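Local coordinates for protein D-psicose 3-epimerase (Agrobacterium tumefaciens, PDB 2HK0) that catalyses the epimerisation of ketohexoses such as D-psicose and D-fructose at carbon 3, in a reaction where a metal plays a pivotal role, at residues I52-A57 with H227-E232; P238-M243 with D293-N298; A127-W132 with H178-A183; H32-K37 with G274-V279. One frame throughout, in Å; residues are numbered along the deposited sequence.

Interaction 1: I52-A57 with H227-E232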
loop_
_atom_site.group_PDB
_atom_site.type_symbol
_atom_site.label_atom_id
_atom_site.label_comp_id
_atom_site.label_asym_id
_atom_site.label_seq_id
_atom_site.Cartn_x
_atom_site.Cartn_y
_atom_site.Cartn_z
ATOM N N ILE A 52 11.834 -24.773 10.791
ATOM C CA ILE A 52 11.823 -24.605 12.236
ATOM C C ILE A 52 10.449 -24.724 12.888
ATOM O O ILE A 52 9.419 -24.409 12.273
ATOM C CB ILE A 52 12.351 -23.179 12.589
ATOM C CG1 ILE A 52 13.819 -23.038 12.177
ATOM C CG2 ILE A 52 12.135 -22.858 14.070
ATOM C CD1 ILE A 52 14.275 -21.606 12.194
ATOM N N ILE A 53 10.438 -25.179 14.138
ATOM C CA ILE A 53 9.205 -25.219 14.917
ATOM C C ILE A 53 9.572 -24.432 16.175
ATOM O O ILE A 53 10.606 -24.682 16.789
ATOM C CB ILE A 53 8.737 -26.654 15.298
ATOM C CG1 ILE A 53 7.504 -26.554 16.204
ATOM C CG2 ILE A 53 9.845 -27.423 16.008
ATOM C CD1 ILE A 53 6.856 -27.918 16.568
ATOM N N GLU A 54 8.756 -23.441 16.518
ATOM C CA GLU A 54 9.027 -22.658 17.705
ATOM C C GLU A 54 8.148 -23.196 18.804
ATOM O O GLU A 54 6.954 -23.411 18.611
ATOM C CB GLU A 54 8.752 -21.170 17.491
ATOM C CG GLU A 54 9.002 -20.357 18.752
ATOM C CD GLU A 54 9.435 -18.926 18.461
ATOM O OE1 GLU A 54 10.507 -18.749 17.864
ATOM O OE2 GLU A 54 8.718 -17.978 18.833
ATOM N N VAL A 55 8.763 -23.365 19.964
ATOM C CA VAL A 55 8.133 -23.929 21.139
ATOM C C VAL A 55 8.150 -22.979 22.340
ATOM O O VAL A 55 8.897 -22.004 22.343
ATOM C CB VAL A 55 8.896 -25.232 21.470
ATOM C CG1 VAL A 55 8.646 -25.652 22.871
ATOM C CG2 VAL A 55 8.497 -26.326 20.457
ATOM N N ALA A 56 7.326 -23.264 23.353
ATOM C CA ALA A 56 7.272 -22.453 24.577
ATOM C C ALA A 56 8.221 -23.038 25.634
ATOM O O ALA A 56 8.128 -24.217 25.986
ATOM C CB ALA A 56 5.861 -22.420 25.125
ATOM N N ALA A 57 9.120 -22.202 26.144
ATOM C CA ALA A 57 10.108 -22.631 27.126
ATOM C C ALA A 57 9.586 -23.289 28.402
ATOM O O ALA A 57 10.193 -24.251 28.881
ATOM C CB ALA A 57 11.007 -21.464 27.491
ATOM N N HIS A 227 15.725 -12.120 15.610
ATOM C CA HIS A 227 14.573 -13.014 15.459
ATOM C C HIS A 227 13.408 -12.185 14.890
ATOM O O HIS A 227 13.348 -10.968 15.091
ATOM C CB HIS A 227 14.216 -13.608 16.828
ATOM C CG HIS A 227 13.498 -14.919 16.757
ATOM N ND1 HIS A 227 13.864 -15.925 15.886
ATOM C CD2 HIS A 227 12.454 -15.404 17.475
ATOM C CE1 HIS A 227 13.079 -16.972 16.069
ATOM N NE2 HIS A 227 12.213 -16.683 17.028
ATOM N N PHE A 228 12.487 -12.834 14.185
ATOM C CA PHE A 228 11.381 -12.132 13.530
ATOM C C PHE A 228 10.098 -12.964 13.541
ATOM O O PHE A 228 10.112 -14.156 13.219
ATOM C CB PHE A 228 11.794 -11.844 12.075
ATOM C CG PHE A 228 10.945 -10.811 11.362
ATOM C CD1 PHE A 228 10.944 -9.484 11.767
ATOM C CD2 PHE A 228 10.220 -11.160 10.220
ATOM C CE1 PHE A 228 10.241 -8.507 11.046
ATOM C CE2 PHE A 228 9.508 -10.196 9.485
ATOM C CZ PHE A 228 9.519 -8.870 9.896
ATOM N N HIS A 229 8.989 -12.324 13.897
ATOM C CA HIS A 229 7.691 -12.992 13.933
ATOM C C HIS A 229 6.768 -12.391 12.875
ATOM O O HIS A 229 6.787 -11.172 12.645
ATOM C CB HIS A 229 7.039 -12.824 15.316
ATOM C CG HIS A 229 7.475 -13.845 16.318
ATOM N ND1 HIS A 229 6.902 -13.952 17.567
ATOM C CD2 HIS A 229 8.377 -14.849 16.231
ATOM C CE1 HIS A 229 7.425 -14.984 18.202
ATOM N NE2 HIS A 229 8.323 -15.547 17.411
ATOM N N THR A 230 5.938 -13.230 12.261
ATOM C CA THR A 230 5.020 -12.761 11.231
ATOM C C THR A 230 3.564 -13.168 11.452
ATOM O O THR A 230 3.268 -14.189 12.080
ATOM C CB THR A 230 5.421 -13.280 9.863
ATOM O OG1 THR A 230 5.551 -14.704 9.936
ATOM C CG2 THR A 230 6.746 -12.653 9.419
ATOM N N GLY A 231 2.673 -12.356 10.895
ATOM C CA GLY A 231 1.243 -12.589 10.988
ATOM C C GLY A 231 0.562 -11.371 10.398
ATOM O O GLY A 231 1.190 -10.314 10.276
ATOM N N GLU A 232 -0.704 -11.495 10.016
ATOM C CA GLU A 232 -1.409 -10.353 9.464
ATOM C C GLU A 232 -1.790 -9.477 10.658
ATOM O O GLU A 232 -1.553 -9.859 11.809
ATOM C CB GLU A 232 -2.642 -10.811 8.673
ATOM C CG GLU A 232 -2.316 -11.610 7.384
ATOM C CD GLU A 232 -1.592 -10.778 6.304
ATOM O OE1 GLU A 232 -1.613 -9.527 6.402
ATOM O OE2 GLU A 232 -1.022 -11.374 5.345
#
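Glu54 and His229 lie on parallel strands that are not neighbours in the sheet, and their CA atoms stand 10.5 Å apart, so the contact is made by side chains alone. Glu54 reaches into the gap with CG anti to its backbone N (chi1 178°) and the chain stretched out beyond. Its carboxylate divides between two histidines. Glu54 OE2 accepts from His229 NE2 at 2.8 Å. The bond is bent (N-H...O angle 137°). His229 uses the edge of its ring, and its NE2 meets OE2 on the syn side, 29° out of the carboxylate plane. The two histidines stand two residues apart on strand 225-230 of the eight-stranded TIM barrel, while Glu54 sits on strand 52-56, and all three side chains are buried inside the barrel. His227 approaches from the opposite direction, the carboxylate at its ring edge and nearly coplanar with it. Its NE2 lies 2.8 Å from Glu54 OE1, though the place of that oxygen is less certain. Where both bonds hold, each carboxylate oxygen has its own N-H, which would limit rotation of the group. His229 ND1 makes a weak hydrogen bond to Glu264, and Met201 packs against both histidines.

Interaction 2: P238-M243 with D293-N298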
loop_
_atom_site.group_PDB
_atom_site.type_symbol
_atom_site.label_atom_id
_atom_site.label_comp_id
_atom_site.label_asym_id
_atom_site.label_seq_id
_atom_site.Cartn_x
_atom_site.Cartn_y
_atom_site.Cartn_z
ATOM N N PRO A 238 0.413 -15.407 7.331
ATOM C CA PRO A 238 0.955 -14.491 6.329
ATOM C C PRO A 238 0.430 -14.791 4.923
ATOM O O PRO A 238 0.390 -15.945 4.491
ATOM C CB PRO A 238 2.452 -14.714 6.444
ATOM C CG PRO A 238 2.624 -15.018 7.930
ATOM C CD PRO A 238 1.483 -15.990 8.160
ATOM N N GLY A 239 0.024 -13.742 4.218
ATOM C CA GLY A 239 -0.490 -13.912 2.873
ATOM C C GLY A 239 -2.003 -13.780 2.783
ATOM O O GLY A 239 -2.546 -13.589 1.682
ATOM N N LYS A 240 -2.695 -13.888 3.919
ATOM C CA LYS A 240 -4.156 -13.773 3.931
ATOM C C LYS A 240 -4.589 -12.301 3.959
ATOM O O LYS A 240 -5.753 -11.978 3.674
ATOM C CB LYS A 240 -4.733 -14.444 5.185
ATOM C CG LYS A 240 -4.543 -15.959 5.286
ATOM C CD LYS A 240 -5.575 -16.690 4.435
ATOM C CE LYS A 240 -5.667 -18.174 4.810
ATOM N NZ LYS A 240 -6.688 -18.839 3.950
ATOM N N GLY A 241 -3.654 -11.409 4.294
ATOM C CA GLY A 241 -4.021 -10.015 4.431
ATOM C C GLY A 241 -3.254 -8.921 3.727
ATOM O O GLY A 241 -2.532 -9.158 2.767
ATOM N N ARG A 242 -3.399 -7.714 4.258
ATOM C CA ARG A 242 -2.804 -6.507 3.694
ATOM C C ARG A 242 -1.428 -6.057 4.188
ATOM O O ARG A 242 -0.980 -4.969 3.849
ATOM C CB ARG A 242 -3.793 -5.350 3.866
ATOM C CG ARG A 242 -4.090 -5.034 5.326
ATOM C CD ARG A 242 -5.085 -3.903 5.455
ATOM N NE ARG A 242 -5.716 -3.970 6.764
ATOM C CZ ARG A 242 -5.188 -3.490 7.884
ATOM N NH1 ARG A 242 -4.010 -2.876 7.866
ATOM N NH2 ARG A 242 -5.831 -3.675 9.034
HETATM N N MSE A 243 -0.762 -6.873 4.992
HETATM C CA MSE A 243 0.577 -6.532 5.478
HETATM C C MSE A 243 1.451 -6.211 4.231
HETATM O O MSE A 243 1.314 -6.850 3.183
HETATM C CB MSE A 243 1.121 -7.743 6.236
HETATM C CG MSE A 243 2.229 -7.490 7.234
HETATM SE SE MSE A 243 1.728 -6.278 8.673
HETATM C CE MSE A 243 0.659 -7.392 9.835
ATOM N N ASP A 293 -3.687 -26.910 8.272
ATOM C CA ASP A 293 -2.402 -27.336 7.704
ATOM C C ASP A 293 -2.174 -26.706 6.340
ATOM O O ASP A 293 -1.060 -26.280 6.008
ATOM C CB ASP A 293 -2.363 -28.862 7.534
ATOM C CG ASP A 293 -2.249 -29.600 8.853
ATOM O OD1 ASP A 293 -2.087 -28.960 9.921
ATOM O OD2 ASP A 293 -2.319 -30.845 8.815
ATOM N N GLU A 294 -3.234 -26.683 5.540
ATOM C CA GLU A 294 -3.189 -26.124 4.196
ATOM C C GLU A 294 -2.856 -24.624 4.251
ATOM O O GLU A 294 -2.016 -24.141 3.496
ATOM C CB GLU A 294 -4.535 -26.360 3.502
ATOM C CG GLU A 294 -4.600 -25.982 2.031
ATOM C CD GLU A 294 -6.040 -25.980 1.520
ATOM O OE1 GLU A 294 -6.782 -26.955 1.811
ATOM O OE2 GLU A 294 -6.433 -25.006 0.837
ATOM N N ASP A 295 -3.521 -23.886 5.133
ATOM C CA ASP A 295 -3.228 -22.457 5.275
ATOM C C ASP A 295 -1.756 -22.290 5.694
ATOM O O ASP A 295 -1.040 -21.451 5.156
ATOM C CB ASP A 295 -4.126 -21.815 6.338
ATOM C CG ASP A 295 -5.531 -21.545 5.837
ATOM O OD1 ASP A 295 -5.741 -21.507 4.611
ATOM O OD2 ASP A 295 -6.429 -21.342 6.674
ATOM N N ALA A 296 -1.310 -23.096 6.655
ATOM C CA ALA A 296 0.078 -23.028 7.123
ATOM C C ALA A 296 1.035 -23.306 5.963
ATOM O O ALA A 296 1.994 -22.568 5.730
ATOM C CB ALA A 296 0.309 -24.037 8.252
ATOM N N ARG A 297 0.756 -24.374 5.227
ATOM C CA ARG A 297 1.587 -24.759 4.092
ATOM C C ARG A 297 1.608 -23.664 3.014
ATOM O O ARG A 297 2.666 -23.372 2.429
ATOM C CB ARG A 297 1.057 -26.075 3.509
ATOM C CG ARG A 297 2.082 -26.965 2.851
ATOM C CD ARG A 297 1.647 -28.428 3.036
ATOM N NE ARG A 297 0.201 -28.547 2.900
ATOM C CZ ARG A 297 -0.545 -29.527 3.408
ATOM N NH1 ARG A 297 0.005 -30.519 4.099
ATOM N NH2 ARG A 297 -1.861 -29.486 3.256
ATOM N N ASN A 298 0.457 -23.044 2.756
ATOM C CA ASN A 298 0.420 -22.001 1.732
ATOM C C ASN A 298 1.127 -20.733 2.227
ATOM O O ASN A 298 1.805 -20.053 1.449
ATOM C CB ASN A 298 -1.036 -21.689 1.306
ATOM C CG ASN A 298 -1.699 -22.865 0.573
ATOM O OD1 ASN A 298 -1.020 -23.655 -0.086
ATOM N ND2 ASN A 298 -3.022 -22.977 0.683
#
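Lys240 reaches from the loop 238-243 to Asp295 on the helix 289-307, and their salt bridge carries the contact. Lys240 NZ lies 2.9 Å from Asp295 OD1 and donates a hydrogen bond to it. The lysine chain leaves the backbone with CG beside its own N and anti to the carbonyl carbon. It bends at the next bond (chi2 -80°) and then runs straight to the ammonium group. With this kink the end of the chain comes near Asp295. Asp295 also has its CG anti to the carbonyl carbon (chi1 -78°), which places the carboxylate within reach of the lysine. The two side chains cross at about a right angle. The ammonium group does not come in along the carboxylate plane. It sits above it, with NZ 56° out of the plane at OD1. The end of the methylene chain lies against the carboxylate as well: Lys240 CE is 3.3 Å from Asp295 OD1 and 3.5 Å from Asp295 CG. Asp295 OD2 is more distant, 3.7 Å from Lys240 NZ. Asp295 OD1 has a second cationic partner in Lys291, one turn earlier on the same helix, so two positive charges share this oxygen. They would probably help to keep the aspartate ionised. Phe305 of the second subunit touches Lys240. The loop belongs to the connection between strand 225-230 and helix 245-254, and Glu232 holds its backbone through Gly239 and Met243. Pro238 packs on Ala299 and Ser303 of helix 289-307.

Interaction 3: A127-W132 with H178-A183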
loop_
_atom_site.group_PDB
_atom_site.type_symbol
_atom_site.label_atom_id
_atom_site.label_comp_id
_atom_site.label_asym_id
_atom_site.label_seq_id
_atom_site.Cartn_x
_atom_site.Cartn_y
_atom_site.Cartn_z
ATOM N N ALA A 127 9.372 -11.219 25.512
ATOM C CA ALA A 127 9.514 -10.022 26.338
ATOM C C ALA A 127 10.399 -10.353 27.542
ATOM O O ALA A 127 9.971 -10.221 28.691
ATOM C CB ALA A 127 8.132 -9.558 26.785
ATOM N N LEU A 128 11.638 -10.770 27.260
ATOM C CA LEU A 128 12.591 -11.187 28.287
ATOM C C LEU A 128 12.888 -10.125 29.325
ATOM O O LEU A 128 13.259 -10.439 30.461
ATOM C CB LEU A 128 13.908 -11.639 27.645
ATOM C CG LEU A 128 13.849 -12.541 26.407
ATOM C CD1 LEU A 128 15.209 -13.233 26.201
ATOM C CD2 LEU A 128 12.755 -13.580 26.572
ATOM N N HIS A 129 12.717 -8.873 28.928
ATOM C CA HIS A 129 12.969 -7.722 29.784
ATOM C C HIS A 129 11.792 -7.389 30.684
ATOM O O HIS A 129 11.864 -6.465 31.492
ATOM C CB HIS A 129 13.201 -6.505 28.905
ATOM C CG HIS A 129 12.012 -6.162 28.058
ATOM N ND1 HIS A 129 11.519 -7.017 27.092
ATOM C CD2 HIS A 129 11.193 -5.081 28.059
ATOM C CE1 HIS A 129 10.448 -6.475 26.537
ATOM N NE2 HIS A 129 10.230 -5.302 27.105
ATOM N N SER A 130 10.703 -8.127 30.539
ATOM C CA SER A 130 9.499 -7.798 31.274
ATOM C C SER A 130 8.753 -9.067 31.663
ATOM O O SER A 130 9.358 -10.075 32.016
ATOM C CB SER A 130 8.641 -6.916 30.356
ATOM O OG SER A 130 7.433 -6.490 30.945
ATOM N N TYR A 131 7.430 -9.001 31.612
ATOM C CA TYR A 131 6.603 -10.148 31.920
ATOM C C TYR A 131 5.213 -9.906 31.363
ATOM O O TYR A 131 4.924 -8.846 30.799
ATOM C CB TYR A 131 6.507 -10.370 33.426
ATOM C CG TYR A 131 5.731 -9.296 34.155
ATOM C CD1 TYR A 131 6.329 -8.088 34.494
ATOM C CD2 TYR A 131 4.394 -9.497 34.510
ATOM C CE1 TYR A 131 5.616 -7.098 35.182
ATOM C CE2 TYR A 131 3.672 -8.517 35.193
ATOM C CZ TYR A 131 4.288 -7.323 35.528
ATOM O OH TYR A 131 3.583 -6.365 36.222
ATOM N N TRP A 132 4.367 -10.916 31.516
ATOM C CA TRP A 132 2.982 -10.867 31.085
ATOM C C TRP A 132 2.162 -11.483 32.223
ATOM O O TRP A 132 2.611 -12.431 32.867
ATOM C CB TRP A 132 2.789 -11.695 29.824
ATOM C CG TRP A 132 1.364 -11.841 29.501
ATOM C CD1 TRP A 132 0.592 -10.976 28.784
ATOM C CD2 TRP A 132 0.498 -12.889 29.939
ATOM N NE1 TRP A 132 -0.707 -11.420 28.749
ATOM C CE2 TRP A 132 -0.793 -12.594 29.452
ATOM C CE3 TRP A 132 0.688 -14.051 30.700
ATOM C CZ2 TRP A 132 -1.896 -13.422 29.697
ATOM C CZ3 TRP A 132 -0.408 -14.878 30.946
ATOM C CH2 TRP A 132 -1.685 -14.557 30.443
ATOM N N HIS A 178 4.985 -1.542 28.079
ATOM C CA HIS A 178 5.073 -0.096 28.172
ATOM C C HIS A 178 6.490 0.412 28.101
ATOM O O HIS A 178 6.708 1.613 28.239
ATOM C CB HIS A 178 4.487 0.355 29.496
ATOM C CG HIS A 178 5.141 -0.296 30.672
ATOM N ND1 HIS A 178 4.946 -1.623 30.983
ATOM C CD2 HIS A 178 6.018 0.181 31.587
ATOM C CE1 HIS A 178 5.674 -1.938 32.042
ATOM N NE2 HIS A 178 6.333 -0.859 32.429
ATOM N N VAL A 179 7.446 -0.493 27.896
ATOM C CA VAL A 179 8.854 -0.105 27.850
ATOM C C VAL A 179 9.472 -0.054 26.443
ATOM O O VAL A 179 10.076 0.944 26.071
ATOM C CB VAL A 179 9.683 -1.050 28.755
ATOM C CG1 VAL A 179 11.167 -0.677 28.710
ATOM C CG2 VAL A 179 9.142 -0.967 30.187
ATOM N N LEU A 180 9.324 -1.132 25.678
ATOM C CA LEU A 180 9.860 -1.192 24.307
ATOM C C LEU A 180 8.674 -1.411 23.341
ATOM O O LEU A 180 8.112 -2.511 23.269
ATOM C CB LEU A 180 10.877 -2.340 24.190
ATOM C CG LEU A 180 11.983 -2.390 25.269
ATOM C CD1 LEU A 180 12.856 -3.638 25.084
ATOM C CD2 LEU A 180 12.862 -1.142 25.177
ATOM N N ASN A 181 8.290 -0.353 22.626
ATOM C CA ASN A 181 7.167 -0.389 21.683
ATOM C C ASN A 181 7.617 -0.149 20.259
ATOM O O ASN A 181 6.863 -0.356 19.302
ATOM C CB ASN A 181 6.163 0.706 22.026
ATOM C CG ASN A 181 5.547 0.514 23.383
ATOM O OD1 ASN A 181 5.456 1.449 24.165
ATOM N ND2 ASN A 181 5.119 -0.711 23.672
ATOM N N THR A 182 8.861 0.265 20.129
ATOM C CA THR A 182 9.425 0.616 18.844
ATOM C C THR A 182 10.781 -0.045 18.546
ATOM O O THR A 182 11.560 -0.306 19.466
ATOM C CB THR A 182 9.561 2.158 18.856
ATOM O OG1 THR A 182 8.485 2.745 18.109
ATOM C CG2 THR A 182 10.878 2.579 18.398
ATOM N N ALA A 183 11.067 -0.310 17.271
ATOM C CA ALA A 183 12.355 -0.888 16.914
ATOM C C ALA A 183 13.480 0.024 17.459
ATOM O O ALA A 183 14.463 -0.453 18.000
ATOM C CB ALA A 183 12.469 -1.032 15.385
#
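His129 lays one face of its imidazole against the CD1 methyl of Leu180. The methyl is 3.7 Å from the ring centroid and only 13° off the ring normal, a CH-pi contact centred over the face. Leu180 CG follows behind it, 3.9 Å from His129 NE2, so the branch point of the leucine also leans on the ring. The leucine and the imidazole run antiparallel alongside one another. Ser130 covers the other face, its CB 3.9 Å above the ring plane, and the imidazole is thus sandwiched between a methyl and a methylene. Val179 adds a looser touch at the edge: its CB is 4.4 Å from His129 CD2. The first torsion of His129 (chi1 62°) places CG between the backbone N and the carbonyl carbon, a crowded position that sets one ring face against Leu180. The backbone there is a type I turn from Ala127 to Ser130, closed by Ser130 N to Ala127 O at 2.9 Å. In the facing loop, Asn177 OD1 accepts from the backbone N of both Val179 and Leu180, which helps set the position of the leucine. Ile169 of strand 166-170 touches both His129 and Leu180, and both are buried. No hydrogen bond crosses between the two segments. They are the loops that follow strands 123-126 and 166-170, neighbours in the sheet, and they pack together over the C-terminal ends of the strands, the end of a TIM barrel where active sites are built.

Interaction 4: H32-K37 with G274-V279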
loop_
_atom_site.group_PDB
_atom_site.type_symbol
_atom_site.label_atom_id
_atom_site.label_comp_id
_atom_site.label_asym_id
_atom_site.label_seq_id
_atom_site.Cartn_x
_atom_site.Cartn_y
_atom_site.Cartn_z
ATOM N N HIS A 32 -5.573 -24.798 21.752
ATOM C CA HIS A 32 -6.441 -23.843 22.443
ATOM C C HIS A 32 -5.915 -23.583 23.843
ATOM O O HIS A 32 -6.341 -22.651 24.513
ATOM C CB HIS A 32 -7.862 -24.395 22.567
ATOM C CG HIS A 32 -8.486 -24.753 21.259
ATOM N ND1 HIS A 32 -8.637 -23.845 20.234
ATOM C CD2 HIS A 32 -8.985 -25.926 20.801
ATOM C CE1 HIS A 32 -9.202 -24.443 19.200
ATOM N NE2 HIS A 32 -9.423 -25.707 19.517
ATOM N N GLU A 33 -4.995 -24.432 24.285
ATOM C CA GLU A 33 -4.411 -24.328 25.612
ATOM C C GLU A 33 -2.877 -24.259 25.513
ATOM O O GLU A 33 -2.272 -24.952 24.683
ATOM C CB GLU A 33 -4.814 -25.561 26.423
ATOM C CG GLU A 33 -5.418 -25.270 27.775
ATOM C CD GLU A 33 -6.721 -24.511 27.680
ATOM O OE1 GLU A 33 -7.640 -24.966 26.964
ATOM O OE2 GLU A 33 -6.825 -23.458 28.331
ATOM N N TRP A 34 -2.247 -23.435 26.351
ATOM C CA TRP A 34 -0.790 -23.331 26.333
ATOM C C TRP A 34 -0.184 -24.630 26.877
ATOM O O TRP A 34 0.980 -24.936 26.632
ATOM C CB TRP A 34 -0.301 -22.173 27.216
ATOM C CG TRP A 34 -0.789 -20.800 26.826
ATOM C CD1 TRP A 34 -1.566 -19.965 27.581
ATOM C CD2 TRP A 34 -0.495 -20.086 25.619
ATOM N NE1 TRP A 34 -1.768 -18.777 26.922
ATOM C CE2 TRP A 34 -1.124 -18.823 25.715
ATOM C CE3 TRP A 34 0.239 -20.389 24.467
ATOM C CZ2 TRP A 34 -1.041 -17.862 24.703
ATOM C CZ3 TRP A 34 0.320 -19.424 23.451
ATOM C CH2 TRP A 34 -0.317 -18.179 23.581
ATOM N N SER A 35 -0.990 -25.383 27.621
ATOM C CA SER A 35 -0.556 -26.635 28.238
ATOM C C SER A 35 -0.379 -27.802 27.260
ATOM O O SER A 35 0.210 -28.821 27.615
ATOM C CB SER A 35 -1.548 -27.037 29.332
ATOM O OG SER A 35 -2.808 -27.371 28.773
ATOM N N ALA A 36 -0.887 -27.673 26.039
ATOM C CA ALA A 36 -0.738 -28.749 25.062
ATOM C C ALA A 36 0.746 -28.986 24.764
ATOM O O ALA A 36 1.481 -28.042 24.467
ATOM C CB ALA A 36 -1.483 -28.402 23.781
ATOM N N LYS A 37 1.184 -30.241 24.851
ATOM C CA LYS A 37 2.580 -30.595 24.597
ATOM C C LYS A 37 2.965 -30.448 23.130
ATOM O O LYS A 37 2.175 -30.754 22.234
ATOM C CB LYS A 37 2.859 -32.024 25.053
ATOM C CG LYS A 37 2.787 -32.203 26.556
ATOM C CD LYS A 37 3.113 -33.640 26.946
ATOM C CE LYS A 37 2.995 -33.844 28.441
ATOM N NZ LYS A 37 2.915 -35.300 28.771
ATOM N N GLY A 274 -7.101 -18.541 23.431
ATOM C CA GLY A 274 -8.158 -17.682 22.920
ATOM C C GLY A 274 -8.389 -16.435 23.761
ATOM O O GLY A 274 -8.522 -15.338 23.229
ATOM N N SER A 275 -8.429 -16.587 25.081
ATOM C CA SER A 275 -8.655 -15.431 25.929
ATOM C C SER A 275 -7.375 -14.607 26.148
ATOM O O SER A 275 -7.437 -13.382 26.240
ATOM C CB SER A 275 -9.237 -15.873 27.272
ATOM O OG SER A 275 -8.262 -16.572 28.010
ATOM N N ASP A 276 -6.225 -15.270 26.227
ATOM C CA ASP A 276 -4.957 -14.566 26.429
ATOM C C ASP A 276 -4.544 -13.737 25.210
ATOM O O ASP A 276 -4.073 -12.608 25.356
ATOM C CB ASP A 276 -3.836 -15.553 26.766
ATOM C CG ASP A 276 -3.864 -15.997 28.229
ATOM O OD1 ASP A 276 -4.657 -15.422 29.005
ATOM O OD2 ASP A 276 -3.086 -16.912 28.601
ATOM N N ILE A 277 -4.718 -14.307 24.019
ATOM C CA ILE A 277 -4.388 -13.623 22.778
ATOM C C ILE A 277 -5.609 -12.820 22.318
ATOM O O ILE A 277 -5.586 -12.164 21.285
ATOM C CB ILE A 277 -3.955 -14.637 21.674
ATOM C CG1 ILE A 277 -2.778 -15.484 22.174
ATOM C CG2 ILE A 277 -3.538 -13.896 20.399
ATOM C CD1 ILE A 277 -1.499 -14.669 22.472
ATOM N N LYS A 278 -6.681 -12.876 23.100
ATOM C CA LYS A 278 -7.886 -12.123 22.798
ATOM C C LYS A 278 -8.441 -12.393 21.402
ATOM O O LYS A 278 -8.723 -11.469 20.632
ATOM C CB LYS A 278 -7.608 -10.628 22.977
ATOM C CG LYS A 278 -7.210 -10.255 24.409
ATOM C CD LYS A 278 -6.904 -8.775 24.551
ATOM C CE LYS A 278 -6.962 -8.327 26.015
ATOM N NZ LYS A 278 -6.075 -9.122 26.888
ATOM N N VAL A 279 -8.592 -13.672 21.087
ATOM C CA VAL A 279 -9.141 -14.100 19.806
ATOM C C VAL A 279 -10.642 -14.294 20.077
ATOM O O VAL A 279 -11.097 -15.399 20.364
ATOM C CB VAL A 279 -8.497 -15.431 19.373
ATOM C CG1 VAL A 279 -8.995 -15.820 18.003
ATOM C CG2 VAL A 279 -6.957 -15.296 19.373
#
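Trp34 and Asp276 supply the polar part of this contact, a hydrogen bond from Trp34 NE1 to Asp276 OD2 of 2.8 Å. It is fairly straight, with an N-H...O angle of 155°. The oxygen lies almost in the indole plane and receives the N-H on its anti lone pair, away from OD1. Carboxylate and indole are nearly coplanar, 22° apart. With CG anti to the carbonyl carbon (chi1 -61°), Trp34 brings NE1 up to the aspartate. The CB of each residue points at the opposite segment.

The apolar part uses the benzene end of the same indole. Ile277 crosses it at about a right angle, its CD1 at the ring edge and 3.9 Å from Trp34 CH2. Ile277 CG1 is equally near to Trp34 CZ2. One edge of the tryptophan therefore meets a carboxylate and an aliphatic chain side by side.

Backbone bonds shape the two segments. Glu33 to Ala36 form a type I turn. A Schellman motif ends the helix, with Val279 N bonded to Gly274 O at 2.7 Å and Lys278, of positive phi, as the C-prime residue.

Phe175 of the third subunit packs on Lys278. The loop 32-37 follows strand 22-26, and helix 271-276 comes after strand 260-263, its neighbour in the closed barrel. Trp34 also packs on Thr272 and Ile273 of that helix.

In the fold
From the N terminus, 32-37 leaves the first strand and meets 274-279 near the other end of the chain, so interaction 4 closes the widest loop. Interaction 1 lies within that span, joining strand 52-56 to strand 225-230. Interaction 3 lies deeper still, closing a shorter loop of 45 residues between 127-132 and 178-183. Interaction 2 opens at 238-243, just after interaction 1 has closed, and ends on helix 289-307; it crosses interaction 4. Glu232 links interactions 1 and 2 through Gly239, while Trp132 and Asp276 bring interactions 3 and 4 together. Together they join the barrel interior, loops beyond the strands and the C-terminal helix. Interactions 2, 3 and 4 also touch the third subunit.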